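Local coordinates for capsid fiber protein (Bacillus phage phi29, PDB 6QYY), which forms the head fibers of the phage prohead, the present piece being the N-terminal base that probably anchors each fiber to the capsid, at the interface of chains A and B. Residues are numbered along the deposited sequence; one frame, centred on the assembly and turned at random. Chains: chain A/B, Capsid fiber protein.

The interface of chains A and B. Residues chain A 62, 99-100, 109, 111; chain B 1-5.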
ATOM      1  N   ALA A  62      -8.933  -0.379   2.410  1.00 21.16           N
ATOM      2  CA  ALA A  62     -10.157   0.366   2.143  1.00 21.99           C
ATOM      3  C   ALA A  62     -10.315   1.503   3.149  1.00 23.34           C
ATOM      4  O   ALA A  62      -9.858   1.411   4.293  1.00 23.65           O
ATOM      5  CB  ALA A  62     -11.382  -0.556   2.191  1.00 26.83           C
ATOM      6  N   VAL A  99     -16.575   0.672  -3.921  1.00 32.60           N
ATOM      7  CA  VAL A  99     -17.145  -0.671  -3.943  1.00 30.42           C
ATOM      8  C   VAL A  99     -18.493  -0.726  -3.266  1.00 34.30           C
ATOM      9  O   VAL A  99     -19.079  -1.816  -3.148  1.00 39.14           O
ATOM     10  CB  VAL A  99     -16.188  -1.710  -3.324  1.00 35.76           C
ATOM     11  CG1 VAL A  99     -14.916  -1.796  -4.165  1.00 34.95           C
ATOM     12  CG2 VAL A  99     -15.865  -1.374  -1.875  1.00 34.63           C
ATOM     13  N   GLU A 100     -18.996   0.408  -2.795  1.00 31.55           N
ATOM     14  CA  GLU A 100     -20.368   0.552  -2.344  1.00 41.60           C
ATOM     15  C   GLU A 100     -20.964   1.780  -3.019  1.00 40.81           C
ATOM     16  O   GLU A 100     -20.248   2.663  -3.500  1.00 42.00           O
ATOM     17  CB  GLU A 100     -20.463   0.683  -0.813  1.00 49.57           C
ATOM     18  CG  GLU A 100     -19.861  -0.495  -0.025  1.00 61.18           C
ATOM     19  CD  GLU A 100     -20.556  -1.830  -0.305  1.00 79.37           C
ATOM     20  OE1 GLU A 100     -21.740  -1.821  -0.715  1.00 84.76           O
ATOM     21  OE2 GLU A 100     -19.919  -2.893  -0.108  1.00 81.90           O
ATOM     22  N   THR A 109     -17.520   3.328   0.933  1.00 27.88           N
ATOM     23  CA  THR A 109     -16.349   2.494   1.143  1.00 25.21           C
ATOM     24  C   THR A 109     -15.599   2.400  -0.177  1.00 26.56           C
ATOM     25  O   THR A 109     -16.180   2.005  -1.197  1.00 27.65           O
ATOM     26  CB  THR A 109     -16.725   1.099   1.631  1.00 28.88           C
ATOM     27  OG1 THR A 109     -17.534   1.216   2.799  1.00 32.71           O
ATOM     28  CG2 THR A 109     -15.466   0.320   1.984  1.00 32.08           C
ATOM     29  N   VAL A 111     -11.732   1.428  -2.241  1.00 27.16           N
ATOM     30  CA  VAL A 111     -10.482   0.687  -2.238  1.00 22.37           C
ATOM     31  C   VAL A 111      -9.389   1.634  -2.715  1.00 21.62           C
ATOM     32  O   VAL A 111      -9.499   2.238  -3.788  1.00 26.16           O
ATOM     33  CB  VAL A 111     -10.572  -0.554  -3.144  1.00 27.87           C
ATOM     34  CG1 VAL A 111      -9.190  -1.150  -3.358  1.00 27.06           C
ATOM     35  CG2 VAL A 111     -11.513  -1.593  -2.561  1.00 30.19           C
TER
ATOM     36  N   MET B   1      -8.602  -0.586   6.718  1.00 45.11           N
ATOM     37  CA  MET B   1      -9.497  -1.687   7.053  1.00 38.09           C
ATOM     38  C   MET B   1      -9.772  -2.537   5.823  1.00 36.03           C
ATOM     39  O   MET B   1      -9.737  -2.040   4.693  1.00 34.38           O
ATOM     40  CB  MET B   1     -10.812  -1.170   7.623  1.00 49.86           C
ATOM     41  CG  MET B   1     -11.485  -0.150   6.730  1.00 61.68           C
ATOM     42  SD  MET B   1     -13.214   0.130   7.138  1.00 60.43           S
ATOM     43  CE  MET B   1     -13.996  -0.731   5.771  1.00 61.45           C
ATOM     44  N   MET B   2     -10.035  -3.823   6.047  1.00 31.76           N
ATOM     45  CA  MET B   2     -10.469  -4.687   4.964  1.00 31.85           C
ATOM     46  C   MET B   2     -11.850  -4.255   4.490  1.00 41.18           C
ATOM     47  O   MET B   2     -12.572  -3.532   5.178  1.00 42.86           O
ATOM     48  CB  MET B   2     -10.495  -6.156   5.405  1.00 28.93           C
ATOM     49  CG  MET B   2     -11.528  -6.496   6.470  1.00 41.62           C
ATOM     50  SD  MET B   2     -13.120  -6.969   5.766  1.00 56.25           S
ATOM     51  CE  MET B   2     -12.725  -8.337   4.653  1.00 33.75           C
ATOM     52  N   VAL B   3     -12.213  -4.704   3.299  1.00 35.81           N
ATOM     53  CA  VAL B   3     -13.534  -4.438   2.746  1.00 33.78           C
ATOM     54  C   VAL B   3     -14.064  -5.736   2.162  1.00 34.92           C
ATOM     55  O   VAL B   3     -13.301  -6.555   1.636  1.00 32.75           O
ATOM     56  CB  VAL B   3     -13.509  -3.325   1.676  1.00 33.17           C
ATOM     57  CG1 VAL B   3     -12.635  -3.739   0.483  1.00 34.80           C
ATOM     58  CG2 VAL B   3     -14.918  -2.993   1.213  1.00 42.82           C
ATOM     59  N   SER B   4     -15.368  -5.928   2.283  1.00 28.47           N
ATOM     60  CA  SER B   4     -16.070  -7.070   1.727  1.00 30.60           C
ATOM     61  C   SER B   4     -17.160  -6.542   0.804  1.00 30.19           C
ATOM     62  O   SER B   4     -17.930  -5.662   1.197  1.00 32.35           O
ATOM     63  CB  SER B   4     -16.654  -7.918   2.860  1.00 38.28           C
ATOM     64  OG  SER B   4     -17.489  -8.933   2.358  1.00 47.86           O
ATOM     65  N   PHE B   5     -17.211  -7.048  -0.424  1.00 27.36           N
ATOM     66  CA  PHE B   5     -18.263  -6.625  -1.336  1.00 34.09           C
ATOM     67  C   PHE B   5     -18.643  -7.798  -2.226  1.00 31.47           C
ATOM     68  O   PHE B   5     -17.899  -8.773  -2.359  1.00 28.98           O
ATOM     69  CB  PHE B   5     -17.844  -5.399  -2.171  1.00 27.81           C
ATOM     70  CG  PHE B   5     -16.590  -5.606  -2.986  1.00 32.74           C
ATOM     71  CD1 PHE B   5     -16.668  -6.012  -4.309  1.00 29.17           C
ATOM     72  CD2 PHE B   5     -15.332  -5.369  -2.432  1.00 32.62           C
ATOM     73  CE1 PHE B   5     -15.528  -6.200  -5.064  1.00 26.42           C
ATOM     74  CE2 PHE B   5     -14.181  -5.545  -3.174  1.00 26.78           C
ATOM     75  CZ  PHE B   5     -14.268  -5.971  -4.488  1.00 30.19           C
TER
HETATM   76  O   HOH W   1      -7.247   0.926   4.818  1.00 30.61           O
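B:Val3 sets its isopropyl group among A:Ala62, A:Val99, A:Thr109 and A:Val111, an apolar seat for the start of the B chain. Its CG2, anti to the backbone N while CG1 stands between N and the carbonyl carbon (chi1 62°), lies 3.4 Å from the methyl CG2 of A:Thr109, a tight fit in which the two side chains run antiparallel. The same CG2 also meets CG2 of A:Val99 at 3.6 Å. The other branch, CG1, points toward A:Val111 and reaches its CG2 at 3.9 Å, while the methyl CB of A:Ala62 packs against B:Val3 CB at 3.5 Å. Two residues along strand 3-9, the B:Phe5 ring receives the same A:Val99 over one face, its CG1 3.9 Å above the plane and toward the rim. The opposite end is polar: the A:Ala62 amide N donates firmly to the B:Met1 carbonyl O at 2.9 Å. Looser is the water-joined side, where a water links A:Ala62 O to the terminal amine N of B:Met1, whose direct bond to A:Ala62 O is weak. The poorly ordered carboxylate of A:Glu100 is modelled beside B:Ser4 and B:Phe5. In the three-copy assembly this contact plausibly links neighbouring subunits of the fiber base; the patch joins the N-terminus and strand 3-9 of B to strands 62-66 and 107-112 of A and the loop after strand 96-98.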